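Local coordinates for protein hypothetic aldehyde deformylating oxygenase (Sulfolobus tokodaii, PDB 5V4T) that binds iron in a ferritin-like helical fold and is probably an oxidoreductase acting as an aldehyde deformylating oxygenase, at residues A[104-107]-A[108-112]; A[190-193]-A[194-197]. One frame throughout, in Å; residues are numbered along the deposited sequence.

Contact 1. Residues A[104-107]-A[108-112]; sequences TRFH and MITEG. With FE (Fe (III) ion), chain C.
Phe106 and Glu111 meet along helix 98-128 where the backbone widens into a pi-type turn: Glu111 N reaches back five residues to Phe106 O at 2.8 Å with a nearly straight N-H...O angle of 169°, and Ile109 N spans the same five residues to Thr104 O at 3.0 Å, less straight. Arg105 O receives the hydroxyl of Thr110, OG1 lying 2.7 Å away, besides a weak bond from Thr110 N. The Phe106 ring, its CG anti to the backbone N (chi1 -169°), leans out from the helix and forward over the Glu111 side chain; Glu111 CG sits over one face in a CH-pi contact, 4.0 Å from the centroid. In this ferritin-like helical fold Glu111 is an iron ligand, its chain extended beyond CG to place OE2 1.9 Å from the iron(III), which Glu57, Glu145 and His148 also bind. Glu111 OE1 turns instead to the His107 ring, 3.1 Å from CD2, the carboxylate standing almost upright to the imidazole plane; His107 NE2 is hydrogen-bonded to Gln53. Phe106 CD1 and CE1 brush Thr110 CG2. Replacing Phe106 by alanine would remove the CH-pi partner of Glu111 CG and is likely to open a gap beside the iron-binding carboxylate.

Contact 2. Residues A[190-193]-A[194-197]; sequences SIQE and LVNL
Gln192 and Asn196, one helical turn apart, join their side-chain amides across the first turns of helix 191-211, whose start is N-capped by Ser190: its OG accepts the backbone N-H of Glu193 at 3.1 Å. Behind the cap the main chain settles into regular i to i+4 bonding, with Leu194 N bound to Ser190 O, Val195 N to Ile191 O, Asn196 N to Gln192 O and Leu197 N to Glu193 O.

The Gln192 side chain leaves CB with CG anti to the backbone N (chi1 -170°), which starts it on its reach toward Asn196. CG lies 4.0 Å from both Asn196 ND2 and Asn196 OD1. A bend at chi2 (63°) then swings the amide forward along the helix; CD comes to 3.9 Å from Asn196 OD1, and NE2 at the tip donates to that oxygen. The two amide planes are 27° apart. Asn196 also folds back over the preceding turn, its CG 3.1 Å from Gln192 O, beside the backbone bond that this carbonyl accepts. This polar pair is exposed, whereas Ile191, Leu194 and Val195 are buried. Leu194 packs on Val117 and Ile121 of helix 98-128, and Val195 on Val174 of helix 159-179, so the start of the last helix lies against both. Ile191 CG2 and Val195 CG2 approach to 4.3 Å. In the exposed amide pair, Gln192 NE2 approaches Asn196 OD1 from above the plane of the Asn196 side-chain carbonyl, 2.9 Å away.

How the contacts relate
Each contact joins neighbouring turns of its own helix, and the two lie in different places in the fold. Contact 1 is buried in the first half of helix 98-128, its centre about 8 Å from that of the chain, and supplies a ligand to the iron. Contact 2 starts helix 191-211, its centre about 17 Å from that of the chain and away from the metal site. The centres of the two contacts are about 18 Å apart and their nearest atoms about 7 Å, without touching. Helix 98-128 nevertheless links them: beyond contact 1 its Val117 and Ile121 pack against Leu194 of contact 2. Further along helix 191-211, Arg205 NE is hydrogen-bonded to Gly112 O, returning to contact 1.

Contact 1. Residues A[104-107]-A[108-112]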
loop_
_atom_site.group_PDB
_atom_site.type_symbol
_atom_site.label_atom_id
_atom_site.label_comp_id
_atom_site.label_asym_id
_atom_site.label_seq_id
_atom_site.Cartn_x
_atom_site.Cartn_y
_atom_site.Cartn_z
ATOM N N THR A 104 -13.012 1.623 2.569
ATOM C CA THR A 104 -12.331 2.321 3.657
ATOM C C THR A 104 -11.027 1.674 4.103
ATOM O O THR A 104 -10.008 2.388 4.305
ATOM C CB THR A 104 -13.329 2.482 4.824
ATOM O OG1 THR A 104 -13.939 1.234 5.132
ATOM C CG2 THR A 104 -14.358 3.404 4.439
ATOM N N ARG A 105 -11.011 0.368 4.312
ATOM C CA ARG A 105 -9.790 -0.288 4.753
ATOM C C ARG A 105 -8.727 -0.291 3.674
ATOM O O ARG A 105 -7.541 0.010 3.958
ATOM C CB ARG A 105 -10.026 -1.729 5.217
ATOM C CG ARG A 105 -8.744 -2.454 5.611
ATOM C CD ARG A 105 -8.957 -3.907 5.974
ATOM N NE ARG A 105 -9.749 -4.022 7.185
ATOM C CZ ARG A 105 -9.293 -4.145 8.433
ATOM N NH1 ARG A 105 -8.029 -4.140 8.706
ATOM N NH2 ARG A 105 -10.191 -4.207 9.452
ATOM N N PHE A 106 -9.157 -0.587 2.445
ATOM C CA PHE A 106 -8.175 -0.739 1.355
ATOM C C PHE A 106 -8.008 0.570 0.613
ATOM O O PHE A 106 -6.915 1.221 0.732
ATOM C CB PHE A 106 -8.556 -1.849 0.378
ATOM C CG PHE A 106 -7.431 -2.154 -0.564
ATOM C CD1 PHE A 106 -6.282 -2.812 -0.119
ATOM C CD2 PHE A 106 -7.508 -1.771 -1.882
ATOM C CE1 PHE A 106 -5.217 -3.025 -0.967
ATOM C CE2 PHE A 106 -6.440 -2.009 -2.743
ATOM C CZ PHE A 106 -5.295 -2.628 -2.280
ATOM N N HIS A 107 -9.021 1.077 -0.084
ATOM C CA HIS A 107 -8.749 2.251 -0.881
ATOM C C HIS A 107 -8.293 3.446 -0.056
ATOM O O HIS A 107 -7.402 4.196 -0.452
ATOM C CB HIS A 107 -9.914 2.585 -1.775
ATOM C CG HIS A 107 -10.302 1.455 -2.683
ATOM N ND1 HIS A 107 -10.912 0.293 -2.252
ATOM C CD2 HIS A 107 -10.088 1.287 -4.007
ATOM C CE1 HIS A 107 -11.098 -0.522 -3.272
ATOM N NE2 HIS A 107 -10.616 0.067 -4.356
ATOM N N MET A 108 -9.019 3.757 1.021
ATOM C CA MET A 108 -8.672 4.958 1.785
ATOM C C MET A 108 -7.439 4.776 2.648
ATOM O O MET A 108 -6.539 5.566 2.530
ATOM C CB MET A 108 -9.855 5.416 2.693
ATOM C CG MET A 108 -11.112 5.782 1.921
ATOM S SD MET A 108 -10.971 7.165 0.767
ATOM C CE MET A 108 -10.903 6.301 -0.819
ATOM N N ILE A 109 -7.414 3.768 3.505
ATOM C CA ILE A 109 -6.334 3.643 4.466
ATOM C C ILE A 109 -5.087 3.025 3.793
ATOM O O ILE A 109 -3.970 3.441 4.000
ATOM C CB ILE A 109 -6.791 2.856 5.719
ATOM C CG1 ILE A 109 -7.695 3.700 6.625
ATOM C CG2 ILE A 109 -5.638 2.238 6.484
ATOM C CD1 ILE A 109 -6.982 4.812 7.384
ATOM N N THR A 110 -5.292 1.952 3.070
ATOM C CA THR A 110 -4.127 1.206 2.552
ATOM C C THR A 110 -3.550 1.922 1.372
ATOM O O THR A 110 -2.345 2.200 1.354
ATOM C CB THR A 110 -4.466 -0.255 2.212
ATOM O OG1 THR A 110 -5.032 -0.886 3.372
ATOM C CG2 THR A 110 -3.258 -1.032 1.783
ATOM N N GLU A 111 -4.368 2.223 0.372
ATOM C CA GLU A 111 -3.901 2.955 -0.790
ATOM C C GLU A 111 -3.725 4.431 -0.519
ATOM O O GLU A 111 -2.745 5.015 -0.968
ATOM C CB GLU A 111 -4.816 2.704 -1.989
ATOM C CG GLU A 111 -4.955 1.222 -2.343
ATOM C CD GLU A 111 -5.859 0.964 -3.556
ATOM O OE1 GLU A 111 -7.001 1.442 -3.554
ATOM O OE2 GLU A 111 -5.467 0.254 -4.534
ATOM N N GLY A 112 -4.642 5.073 0.189
ATOM C CA GLY A 112 -4.664 6.517 0.284
ATOM C C GLY A 112 -3.887 7.088 1.438
ATOM O O GLY A 112 -3.690 8.299 1.470
HETATM FE FE FE C . -3.854 0.047 -5.578
HETATM O O HOH W 1 -2.694 -0.816 -4.096
#

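Contact 2. Residues A[190-193]-A[194-197]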
loop_
_atom_site.group_PDB
_atom_site.type_symbol
_atom_site.label_atom_id
_atom_site.label_comp_id
_atom_site.label_asym_id
_atom_site.label_seq_id
_atom_site.Cartn_x
_atom_site.Cartn_y
_atom_site.Cartn_z
ATOM N N SER A 190 12.402 10.832 9.210
ATOM C CA SER A 190 11.911 10.947 10.569
ATOM C C SER A 190 10.570 10.236 10.690
ATOM O O SER A 190 9.662 10.602 9.950
ATOM C CB SER A 190 11.688 12.388 10.885
ATOM O OG SER A 190 10.830 12.535 11.989
ATOM N N ILE A 191 10.441 9.290 11.606
ATOM C CA ILE A 191 9.165 8.603 11.826
ATOM C C ILE A 191 8.095 9.621 12.234
ATOM O O ILE A 191 6.965 9.566 11.714
ATOM C CB ILE A 191 9.241 7.476 12.850
ATOM C CG1 ILE A 191 10.215 6.393 12.389
ATOM C CG2 ILE A 191 7.891 6.832 13.123
ATOM C CD1 ILE A 191 9.600 5.523 11.278
ATOM N N GLN A 192 8.417 10.550 13.160
ATOM C CA GLN A 192 7.457 11.602 13.450
ATOM C C GLN A 192 6.959 12.390 12.240
ATOM O O GLN A 192 5.725 12.685 12.120
ATOM C CB GLN A 192 7.975 12.610 14.502
ATOM C CG GLN A 192 6.872 13.586 14.989
ATOM C CD GLN A 192 5.735 12.850 15.706
ATOM O OE1 GLN A 192 5.947 12.293 16.801
ATOM N NE2 GLN A 192 4.513 12.843 15.120
ATOM N N GLU A 193 7.835 12.772 11.334
ATOM C CA GLU A 193 7.444 13.556 10.147
ATOM C C GLU A 193 6.554 12.675 9.261
ATOM O O GLU A 193 5.616 13.165 8.707
ATOM C CB GLU A 193 8.601 14.154 9.318
ATOM C CG GLU A 193 9.327 15.266 10.034
ATOM C CD GLU A 193 10.455 15.907 9.218
ATOM O OE1 GLU A 193 10.621 15.574 8.020
ATOM O OE2 GLU A 193 11.195 16.744 9.799
ATOM N N LEU A 194 6.858 11.405 9.179
ATOM C CA LEU A 194 6.002 10.488 8.386
ATOM C C LEU A 194 4.628 10.330 8.976
ATOM O O LEU A 194 3.645 10.359 8.248
ATOM C CB LEU A 194 6.681 9.111 8.286
ATOM C CG LEU A 194 7.894 9.084 7.428
ATOM C CD1 LEU A 194 8.488 7.704 7.507
ATOM C CD2 LEU A 194 7.716 9.520 5.979
ATOM N N VAL A 195 4.516 10.176 10.301
ATOM C CA VAL A 195 3.233 10.149 10.959
ATOM C C VAL A 195 2.489 11.480 10.818
ATOM O O VAL A 195 1.291 11.486 10.580
ATOM C CB VAL A 195 3.373 9.744 12.467
ATOM C CG1 VAL A 195 2.060 9.881 13.216
ATOM C CG2 VAL A 195 3.918 8.300 12.551
ATOM N N ASN A 196 3.208 12.620 10.883
ATOM C CA ASN A 196 2.554 13.897 10.584
ATOM C C ASN A 196 1.961 13.938 9.194
ATOM O O ASN A 196 0.868 14.461 9.024
ATOM C CB ASN A 196 3.463 15.125 10.801
ATOM C CG ASN A 196 3.978 15.236 12.224
ATOM O OD1 ASN A 196 3.433 14.664 13.164
ATOM N ND2 ASN A 196 5.072 15.934 12.363
ATOM N N LEU A 197 2.692 13.447 8.200
ATOM C CA LEU A 197 2.155 13.341 6.860
ATOM C C LEU A 197 0.935 12.436 6.817
ATOM O O LEU A 197 -0.059 12.803 6.187
ATOM C CB LEU A 197 3.251 12.838 5.917
ATOM C CG LEU A 197 2.711 12.425 4.559
ATOM C CD1 LEU A 197 2.102 13.570 3.774
ATOM C CD2 LEU A 197 3.894 11.879 3.836
#